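PDB 2RCC: ribonucleoside-diphosphate reductase subunit beta from Bacillus halodurans C-125, which probably serves as the iron-binding small subunit of a class I ribonucleotide reductase, which makes deoxyribonucleotides for DNA synthesis. Local coordinates for residues N17-I22 against D35-S39; M60-A64 against Y128-L133; E261-R266 against M281-S286. One frame throughout, in Å; residues are numbered along the deposited sequence. Where two conformers were deposited one is given.

Contact 1 (N17-I22 against D35-S39); sequences NASTGI and DVRFS
R37 reaches across to S19 and gives NH1 to the S19 carbonyl O at 3.1 Å, with an N-H...O angle of 152°. NH1 stands above the carbonyl plane of S19, tilted 31° from it. The R37 chain is straight from CG to NE, and its CB, CG and CD run alongside S19 O on the way. CD also comes within 4.0 Å of S19 CB. Beyond the bond, the T20-G21 peptide lies over one face of the guanidinium, while S19 O sits near its edge. Further on, I22 meets F38 at about a right angle. I22 CG1 lies 3.7 Å from F38 CZ, at the ring edge, and I22 CD1 is just as near to CZ. With an alanine at I22, CG1 and CD1 are gone, and the F38 edge would probably lose this apolar neighbour and face a gap. At the other end, A18 CB packs 3.7 Å from D35 O.

The bend in 17-22 is an ST turn: G21 N donates to S19 OG at 3.0 Å. OG can take this bond because chi1 of -179° sets it beside the carbonyl carbon. The same OG is hydrogen-bonded to T104 O.

The two segments run nearly the same way from end to end. One water bridges their backbones, accepting from S19 N and R37 N. Two more join the D35 carboxylate, through OD2, to A18 N and to N17 ND2.

I22 also packs on L234 of helix 207-237 and L108 of helix 106-133. N17 OD1 is hydrogen-bonded to S28 OG, and its ND2 to F143 O of the second subunit.

Contact 2 (M60-A64 against Y128-L133); sequences MSHDA and YVLSSL
M60, a selenomethionine, is the bump that fills a hollow lined by Y128, V129, S132 and L133 on the last turns of helix 106-133. Its chain is folded rather than extended, with chi2 -70° and chi3 -58°. The fold lets different parts of one side chain touch different walls. CB and CG lie against S132, with M60 CB 3.6 Å from S132 CB. CG turns toward the tyrosine as well and comes to 3.7 Å from Y128 CE2. The methyl end bends round toward V129 and L133, where M60 CE is 4.1 Å from V129 CG1. CE is equally near to L133 CD2, and the M60 and L133 side chains meet at about a right angle.

A second, smaller fit lies beside the first. The L133 branch CD2 pushes against the backbone of the short helix, 3.6 Å from A64 CA. The small A64 side chain is consistent with this close approach, and its CB faces S132 O.

M60 is the N-cap residue of helix 61-66, and its carbonyl O takes the A64 N-H of the first turn. Through M60 and A64 the start of this helix rests on helix 106-133, which also carries Y126, the likely radical-site tyrosine of this family. The V129 side chain is about 6 Å from that of Y126. Behind the hollow, V129 also packs on F78 of helix 72-87 and M212 of helix 207-237.

No hydrogen bond crosses between the segments. S132 turns its OG back on its own helix and donates to Y128 O at 2.6 Å, while Y128 OH is bonded to I58 O and D63 to S208 and T209. With these polar groups engaged elsewhere, the contact depends on apolar shape and van der Waals fit.

Contact 3 (E261-R266 against M281-S286); sequences EKDWFR and METYIS
Segments 261-266 of helix 244-268 and 281-286 of helix 278-295 run antiparallel, at 153° between their directions, their axes coming to 10.2 Å, with the CA atoms of K262 and E282 nearest. F265 and M281, a selenomethionine, form the apolar end. M281 CG sits over the centre of the F265 ring, 3.6 Å from the centroid and 11° off the normal, a CH-pi contact. The SE atom stands oblique to the same ring, 5.1 Å from its centroid, which makes a Met-aromatic pair.

I285 fills the middle. Its CD1 is 3.7 Å from K262 CG and about as close to E261 CG. The K262 and I285 side chains pass alongside, pointing opposite ways. Extended beyond CG, the K262 chain carries NZ to S286 OG, to which it donates at 2.8 Å.

On the outer side, R266 and E282 make a salt bridge, with NH1 2.8 Å from OE2. OE2 lies over the guanidinium face, and the two planes are 73° apart. No N-H points at the oxygen, so the attraction is of charge alone. D263 joins through a weak, 3.5 Å bond from R266 NH2 to its OD1. R266 thus lies between two acids.

E261 turns its carboxylate to other parts of the bundle: R155 makes a salt bridge, and S192 OG and F190 N add hydrogen bonds. S192 of helix 191-202 also packs on F265 and I285.

The pair is an alpha-alpha hairpin of the ferritin-like helical fold, with E261 about 10 Å, side chain to side chain, from E220, a probable iron ligand.

In the fold
From the N terminus, contact 1 comes first. It closes a loop of 12 residues with no helix or strand, and sets two parts of the irregular chain before helix 41-50 against the ends of helices 106-133 and 207-237. Contact 2 spans 63 residues, mostly helical, and ties the start of helix 61-66 to the far end of helix 106-133. Contact 3 closes a short excursion of 14 residues, the ends of helices 244-268 and 278-295 and the nine-residue connection between them. The three follow in series; none nests in or crosses another. Contact 1 lies across the chain's centre from both others. Contacts 2 and 3 stay about 14 Å apart at their nearest atoms.

Contact 1 (N17-I22 against D35-S39)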
loop_
_atom_site.group_PDB
_atom_site.type_symbol
_atom_site.label_atom_id
_atom_site.label_comp_id
_atom_site.label_asym_id
_atom_site.label_seq_id
_atom_site.Cartn_x
_atom_site.Cartn_y
_atom_site.Cartn_z
ATOM N N ASN A 17 20.022 4.989 4.545
ATOM C CA ASN A 17 18.564 4.891 4.634
ATOM C C ASN A 17 17.893 5.948 3.781
ATOM O O ASN A 17 16.875 5.646 3.143
ATOM C CB ASN A 17 18.091 4.966 6.112
ATOM C CG ASN A 17 18.646 3.819 6.984
ATOM O OD1 ASN A 17 19.101 2.787 6.472
ATOM N ND2 ASN A 17 18.578 3.998 8.318
ATOM N N ALA A 18 18.479 7.156 3.724
ATOM C CA ALA A 18 18.002 8.241 2.880
ATOM C C ALA A 18 18.551 7.972 1.467
ATOM O O ALA A 18 19.774 7.804 1.262
ATOM C CB ALA A 18 18.451 9.600 3.395
ATOM N N SER A 19 17.653 7.966 0.490
ATOM C CA SER A 19 18.008 7.689 -0.889
ATOM C C SER A 19 18.965 8.696 -1.484
ATOM O O SER A 19 18.877 9.866 -1.160
ATOM C CB SER A 19 16.714 7.722 -1.740
ATOM O OG SER A 19 16.992 7.431 -3.086
ATOM N N THR A 20 19.861 8.246 -2.356
ATOM C CA THR A 20 20.701 9.127 -3.147
ATOM C C THR A 20 20.105 9.388 -4.541
ATOM O O THR A 20 20.738 10.040 -5.351
ATOM C CB THR A 20 22.082 8.534 -3.386
ATOM O OG1 THR A 20 21.957 7.347 -4.174
ATOM C CG2 THR A 20 22.785 8.226 -2.047
ATOM N N GLY A 21 18.903 8.910 -4.848
ATOM C CA GLY A 21 18.352 9.147 -6.176
ATOM C C GLY A 21 17.082 8.369 -6.358
ATOM O O GLY A 21 16.946 7.283 -5.831
ATOM N N ILE A 22 16.157 8.928 -7.113
ATOM C CA ILE A 22 14.837 8.337 -7.362
ATOM C C ILE A 22 14.902 7.082 -8.249
ATOM O O ILE A 22 14.155 6.142 -8.014
ATOM C CB ILE A 22 13.860 9.401 -8.027
ATOM C CG1 ILE A 22 13.540 10.541 -7.073
ATOM C CG2 ILE A 22 12.537 8.776 -8.448
ATOM C CD1 ILE A 22 12.800 11.691 -7.793
ATOM N N ASP A 35 14.358 10.470 8.379
ATOM C CA ASP A 35 15.625 10.554 7.628
ATOM C C ASP A 35 15.377 10.092 6.211
ATOM O O ASP A 35 15.766 8.981 5.838
ATOM C CB ASP A 35 16.730 9.722 8.313
ATOM C CG ASP A 35 18.073 9.744 7.540
ATOM O OD1 ASP A 35 18.375 10.787 6.909
ATOM O OD2 ASP A 35 18.828 8.730 7.549
ATOM N N VAL A 36 14.707 10.952 5.429
ATOM C CA VAL A 36 14.350 10.657 4.023
ATOM C C VAL A 36 14.926 11.722 3.095
ATOM O O VAL A 36 15.374 12.796 3.524
ATOM C CB VAL A 36 12.820 10.444 3.800
ATOM C CG1 VAL A 36 12.258 9.292 4.745
ATOM C CG2 VAL A 36 12.022 11.721 3.999
ATOM N N ARG A 37 14.973 11.401 1.810
ATOM C CA ARG A 37 15.566 12.299 0.838
ATOM C C ARG A 37 14.777 13.572 0.606
ATOM O O ARG A 37 15.374 14.631 0.470
ATOM C CB ARG A 37 15.774 11.567 -0.474
ATOM C CG ARG A 37 16.349 12.406 -1.573
ATOM C CD ARG A 37 16.478 11.608 -2.824
ATOM N NE ARG A 37 17.087 12.382 -3.899
ATOM C CZ ARG A 37 18.394 12.631 -4.022
ATOM N NH1 ARG A 37 19.277 12.209 -3.133
ATOM N NH2 ARG A 37 18.830 13.352 -5.046
ATOM N N PHE A 38 13.457 13.474 0.528
ATOM C CA PHE A 38 12.581 14.628 0.277
ATOM C C PHE A 38 11.803 15.079 1.496
ATOM O O PHE A 38 11.036 14.304 2.112
ATOM C CB PHE A 38 11.603 14.265 -0.853
ATOM C CG PHE A 38 12.300 13.896 -2.130
ATOM C CD1 PHE A 38 13.030 14.845 -2.835
ATOM C CD2 PHE A 38 12.249 12.603 -2.616
ATOM C CE1 PHE A 38 13.722 14.501 -4.009
ATOM C CE2 PHE A 38 12.937 12.252 -3.765
ATOM C CZ PHE A 38 13.669 13.210 -4.477
ATOM N N SER A 39 11.953 16.351 1.823
ATOM C CA SER A 39 11.292 16.959 2.988
ATOM C C SER A 39 9.763 17.041 2.866
ATOM O O SER A 39 9.079 17.259 3.851
ATOM C CB SER A 39 11.898 18.326 3.283
ATOM O OG SER A 39 11.731 19.184 2.170
HETATM O O HOH W 1 14.800 6.341 5.272
HETATM O O HOH W 2 18.217 6.759 9.454
HETATM O O HOH W 3 20.579 8.106 5.815
HETATM O O HOH W 4 14.759 8.545 1.069
#

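Contact 2 (M60-A64 against Y128-L133)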
loop_
_atom_site.group_PDB
_atom_site.type_symbol
_atom_site.label_atom_id
_atom_site.label_comp_id
_atom_site.label_asym_id
_atom_site.label_seq_id
_atom_site.Cartn_x
_atom_site.Cartn_y
_atom_site.Cartn_z
HETATM N N MSE A 60 -26.260 5.030 1.955
HETATM C CA MSE A 60 -26.816 5.231 0.615
HETATM C C MSE A 60 -28.352 5.198 0.500
HETATM O O MSE A 60 -28.873 5.259 -0.612
HETATM C CB MSE A 60 -26.192 4.190 -0.328
HETATM C CG MSE A 60 -24.703 4.438 -0.663
HETATM SE SE MSE A 60 -24.473 5.942 -1.766
HETATM C CE MSE A 60 -25.532 5.452 -3.269
ATOM N N SER A 61 -29.062 5.130 1.630
ATOM C CA SER A 61 -30.526 5.020 1.635
ATOM C C SER A 61 -31.245 6.125 0.934
ATOM O O SER A 61 -32.178 5.843 0.190
ATOM C CB SER A 61 -31.057 4.997 3.063
ATOM O OG SER A 61 -30.347 4.040 3.802
ATOM N N HIS A 62 -30.827 7.372 1.188
ATOM C CA HIS A 62 -31.495 8.530 0.593
ATOM C C HIS A 62 -31.198 8.570 -0.897
ATOM O O HIS A 62 -32.099 8.795 -1.678
ATOM C CB HIS A 62 -31.140 9.853 1.286
ATOM C CG HIS A 62 -32.031 10.984 0.876
ATOM N ND1 HIS A 62 -33.402 10.941 1.036
ATOM C CD2 HIS A 62 -31.756 12.181 0.304
ATOM C CE1 HIS A 62 -33.932 12.059 0.571
ATOM N NE2 HIS A 62 -32.953 12.836 0.136
ATOM N N ASP A 63 -29.939 8.357 -1.282
ATOM C CA ASP A 63 -29.603 8.234 -2.685
ATOM C C ASP A 63 -30.492 7.161 -3.345
ATOM O O ASP A 63 -31.031 7.394 -4.413
ATOM C CB ASP A 63 -28.108 7.887 -2.891
ATOM C CG ASP A 63 -27.181 9.083 -2.758
ATOM O OD1 ASP A 63 -27.411 9.959 -1.908
ATOM O OD2 ASP A 63 -26.168 9.135 -3.501
ATOM N N ALA A 64 -30.639 5.999 -2.696
ATOM C CA ALA A 64 -31.472 4.893 -3.190
ATOM C C ALA A 64 -32.914 5.328 -3.433
ATOM O O ALA A 64 -33.488 5.006 -4.477
ATOM C CB ALA A 64 -31.410 3.688 -2.208
ATOM N N TYR A 128 -19.813 -0.402 -4.360
ATOM C CA TYR A 128 -20.717 -0.113 -3.243
ATOM C C TYR A 128 -21.890 0.819 -3.643
ATOM O O TYR A 128 -23.042 0.603 -3.232
ATOM C CB TYR A 128 -19.869 0.485 -2.114
ATOM C CG TYR A 128 -20.554 0.870 -0.832
ATOM C CD1 TYR A 128 -20.564 0.004 0.278
ATOM C CD2 TYR A 128 -21.096 2.137 -0.677
ATOM C CE1 TYR A 128 -21.164 0.387 1.482
ATOM C CE2 TYR A 128 -21.712 2.529 0.512
ATOM C CZ TYR A 128 -21.737 1.662 1.589
ATOM O OH TYR A 128 -22.316 2.078 2.785
ATOM N N VAL A 129 -21.587 1.856 -4.418
ATOM C CA VAL A 129 -22.601 2.761 -4.940
ATOM C C VAL A 129 -23.526 1.975 -5.896
ATOM O O VAL A 129 -24.744 1.974 -5.733
ATOM C CB VAL A 129 -21.972 3.990 -5.662
ATOM C CG1 VAL A 129 -23.029 4.807 -6.436
ATOM C CG2 VAL A 129 -21.228 4.887 -4.679
ATOM N N LEU A 130 -22.950 1.276 -6.869
ATOM C CA LEU A 130 -23.742 0.533 -7.847
ATOM C C LEU A 130 -24.656 -0.543 -7.181
ATOM O O LEU A 130 -25.861 -0.606 -7.469
ATOM C CB LEU A 130 -22.811 -0.044 -8.911
ATOM C CG LEU A 130 -23.417 -0.649 -10.170
ATOM C CD1 LEU A 130 -24.251 0.365 -10.909
ATOM C CD2 LEU A 130 -22.341 -1.244 -11.061
ATOM N N SER A 131 -24.117 -1.287 -6.219
ATOM C CA SER A 131 -24.866 -2.332 -5.535
ATOM C C SER A 131 -25.932 -1.793 -4.572
ATOM O O SER A 131 -26.824 -2.529 -4.187
ATOM C CB SER A 131 -23.928 -3.292 -4.797
ATOM O OG SER A 131 -23.223 -2.614 -3.790
ATOM N N SER A 132 -25.851 -0.523 -4.193
ATOM C CA SER A 132 -26.881 0.115 -3.333
ATOM C C SER A 132 -28.106 0.576 -4.157
ATOM O O SER A 132 -29.180 0.856 -3.604
ATOM C CB SER A 132 -26.314 1.358 -2.621
ATOM O OG SER A 132 -25.168 1.048 -1.861
ATOM N N LEU A 133 -27.923 0.689 -5.470
ATOM C CA LEU A 133 -28.903 1.262 -6.371
ATOM C C LEU A 133 -29.534 0.318 -7.395
ATOM O O LEU A 133 -30.684 0.557 -7.769
ATOM C CB LEU A 133 -28.229 2.422 -7.141
ATOM C CG LEU A 133 -27.664 3.577 -6.327
ATOM C CD1 LEU A 133 -27.003 4.620 -7.234
ATOM C CD2 LEU A 133 -28.750 4.178 -5.498
#

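Contact 3 (E261-R266 against M281-S286)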
loop_
_atom_site.group_PDB
_atom_site.type_symbol
_atom_site.label_atom_id
_atom_site.label_comp_id
_atom_site.label_asym_id
_atom_site.label_seq_id
_atom_site.Cartn_x
_atom_site.Cartn_y
_atom_site.Cartn_z
ATOM N N GLU A 261 -10.892 12.794 -23.387
ATOM C CA GLU A 261 -11.883 13.068 -22.328
ATOM C C GLU A 261 -13.126 13.721 -22.921
ATOM O O GLU A 261 -14.229 13.301 -22.613
ATOM C CB GLU A 261 -11.254 13.922 -21.222
ATOM C CG GLU A 261 -12.162 14.233 -20.024
ATOM C CD GLU A 261 -12.628 13.022 -19.238
ATOM O OE1 GLU A 261 -12.072 11.920 -19.352
ATOM O OE2 GLU A 261 -13.581 13.173 -18.469
ATOM N N LYS A 262 -12.938 14.710 -23.795
ATOM C CA LYS A 262 -14.041 15.399 -24.467
ATOM C C LYS A 262 -14.850 14.412 -25.280
ATOM O O LYS A 262 -16.056 14.489 -25.281
ATOM C CB LYS A 262 -13.524 16.521 -25.381
ATOM C CG LYS A 262 -12.897 17.656 -24.609
ATOM C CD LYS A 262 -12.149 18.628 -25.475
ATOM C CE LYS A 262 -11.337 19.577 -24.561
ATOM N NZ LYS A 262 -10.709 20.704 -25.240
ATOM N N ASP A 263 -14.189 13.467 -25.949
ATOM C CA ASP A 263 -14.895 12.434 -26.739
ATOM C C ASP A 263 -15.765 11.568 -25.827
ATOM O O ASP A 263 -16.925 11.302 -26.123
ATOM C CB ASP A 263 -13.913 11.541 -27.498
ATOM C CG ASP A 263 -13.151 12.275 -28.615
ATOM O OD1 ASP A 263 -13.633 13.306 -29.145
ATOM O OD2 ASP A 263 -12.037 11.804 -28.956
ATOM N N TRP A 264 -15.180 11.109 -24.739
ATOM C CA TRP A 264 -15.900 10.312 -23.763
ATOM C C TRP A 264 -17.083 11.081 -23.200
ATOM O O TRP A 264 -18.193 10.549 -23.108
ATOM C CB TRP A 264 -14.955 9.851 -22.667
ATOM C CG TRP A 264 -14.207 8.625 -23.068
ATOM C CD1 TRP A 264 -13.042 8.529 -23.785
ATOM C CD2 TRP A 264 -14.607 7.302 -22.792
ATOM N NE1 TRP A 264 -12.688 7.229 -23.948
ATOM C CE2 TRP A 264 -13.630 6.446 -23.341
ATOM C CE3 TRP A 264 -15.695 6.747 -22.115
ATOM C CZ2 TRP A 264 -13.694 5.078 -23.219
ATOM C CZ3 TRP A 264 -15.771 5.389 -22.007
ATOM C CH2 TRP A 264 -14.785 4.561 -22.563
ATOM N N PHE A 265 -16.828 12.314 -22.804
ATOM C CA PHE A 265 -17.886 13.201 -22.341
ATOM C C PHE A 265 -18.998 13.308 -23.418
ATOM O O PHE A 265 -20.182 13.203 -23.119
ATOM C CB PHE A 265 -17.331 14.600 -22.090
ATOM C CG PHE A 265 -18.406 15.616 -21.966
ATOM C CD1 PHE A 265 -19.260 15.553 -20.893
ATOM C CD2 PHE A 265 -18.633 16.549 -22.979
ATOM C CE1 PHE A 265 -20.328 16.454 -20.771
ATOM C CE2 PHE A 265 -19.698 17.447 -22.876
ATOM C CZ PHE A 265 -20.528 17.404 -21.741
ATOM N N ARG A 266 -18.610 13.497 -24.681
ATOM C CA ARG A 266 -19.617 13.607 -25.742
ATOM C C ARG A 266 -20.445 12.319 -25.935
ATOM O O ARG A 266 -21.638 12.357 -26.225
ATOM C CB ARG A 266 -18.967 13.983 -27.066
ATOM C CG ARG A 266 -18.639 15.451 -27.215
ATOM C CD ARG A 266 -18.024 15.724 -28.606
ATOM N NE ARG A 266 -16.563 15.729 -28.584
ATOM C CZ ARG A 266 -15.769 16.798 -28.732
ATOM N NH1 ARG A 266 -16.230 18.025 -29.008
ATOM N NH2 ARG A 266 -14.454 16.627 -28.654
HETATM N N MSE A 281 -18.261 22.375 -20.407
HETATM C CA MSE A 281 -17.535 21.195 -19.966
HETATM C C MSE A 281 -16.224 21.017 -20.734
HETATM O O MSE A 281 -15.217 20.656 -20.156
HETATM C CB MSE A 281 -18.389 19.914 -20.142
HETATM C CG MSE A 281 -17.737 18.651 -19.556
HETATM SE SE MSE A 281 -17.553 18.689 -17.652
HETATM C CE MSE A 281 -19.271 17.878 -17.225
ATOM N N GLU A 282 -16.260 21.224 -22.044
ATOM C CA GLU A 282 -15.073 21.082 -22.857
ATOM C C GLU A 282 -14.027 22.117 -22.440
ATOM O O GLU A 282 -12.860 21.762 -22.311
ATOM C CB GLU A 282 -15.435 21.098 -24.353
ATOM C CG GLU A 282 -16.169 19.783 -24.696
ATOM C CD GLU A 282 -16.536 19.605 -26.139
ATOM O OE1 GLU A 282 -16.255 20.491 -26.943
ATOM O OE2 GLU A 282 -17.145 18.556 -26.450
ATOM N N THR A 283 -14.457 23.352 -22.168
ATOM C CA THR A 283 -13.556 24.400 -21.689
ATOM C C THR A 283 -12.972 24.003 -20.333
ATOM O O THR A 283 -11.804 24.237 -20.094
ATOM C CB THR A 283 -14.237 25.748 -21.586
ATOM O OG1 THR A 283 -14.865 26.047 -22.832
ATOM C CG2 THR A 283 -13.243 26.888 -21.228
ATOM N N TYR A 284 -13.786 23.422 -19.468
ATOM C CA TYR A 284 -13.337 22.920 -18.160
ATOM C C TYR A 284 -12.274 21.820 -18.308
ATOM O O TYR A 284 -11.269 21.830 -17.596
ATOM C CB TYR A 284 -14.545 22.463 -17.306
ATOM C CG TYR A 284 -14.188 21.719 -16.038
ATOM C CD1 TYR A 284 -13.525 22.359 -14.990
ATOM C CD2 TYR A 284 -14.526 20.373 -15.875
ATOM C CE1 TYR A 284 -13.185 21.655 -13.818
ATOM C CE2 TYR A 284 -14.207 19.687 -14.730
ATOM C CZ TYR A 284 -13.551 20.327 -13.702
ATOM O OH TYR A 284 -13.247 19.597 -12.580
ATOM N N ILE A 285 -12.469 20.898 -19.248
ATOM C CA ILE A 285 -11.444 19.862 -19.526
ATOM C C ILE A 285 -10.116 20.521 -20.009
ATOM O O ILE A 285 -9.038 20.104 -19.584
ATOM C CB ILE A 285 -11.945 18.827 -20.560
ATOM C CG1 ILE A 285 -13.132 18.041 -19.982
ATOM C CG2 ILE A 285 -10.799 17.847 -21.013
ATOM C CD1 ILE A 285 -13.991 17.354 -21.053
ATOM N N SER A 286 -10.190 21.545 -20.853
ATOM C CA SER A 286 -8.978 22.285 -21.307
ATOM C C SER A 286 -8.262 22.965 -20.145
ATOM O O SER A 286 -7.016 22.932 -20.038
ATOM C CB SER A 286 -9.305 23.345 -22.362
ATOM O OG SER A 286 -9.774 22.739 -23.548
#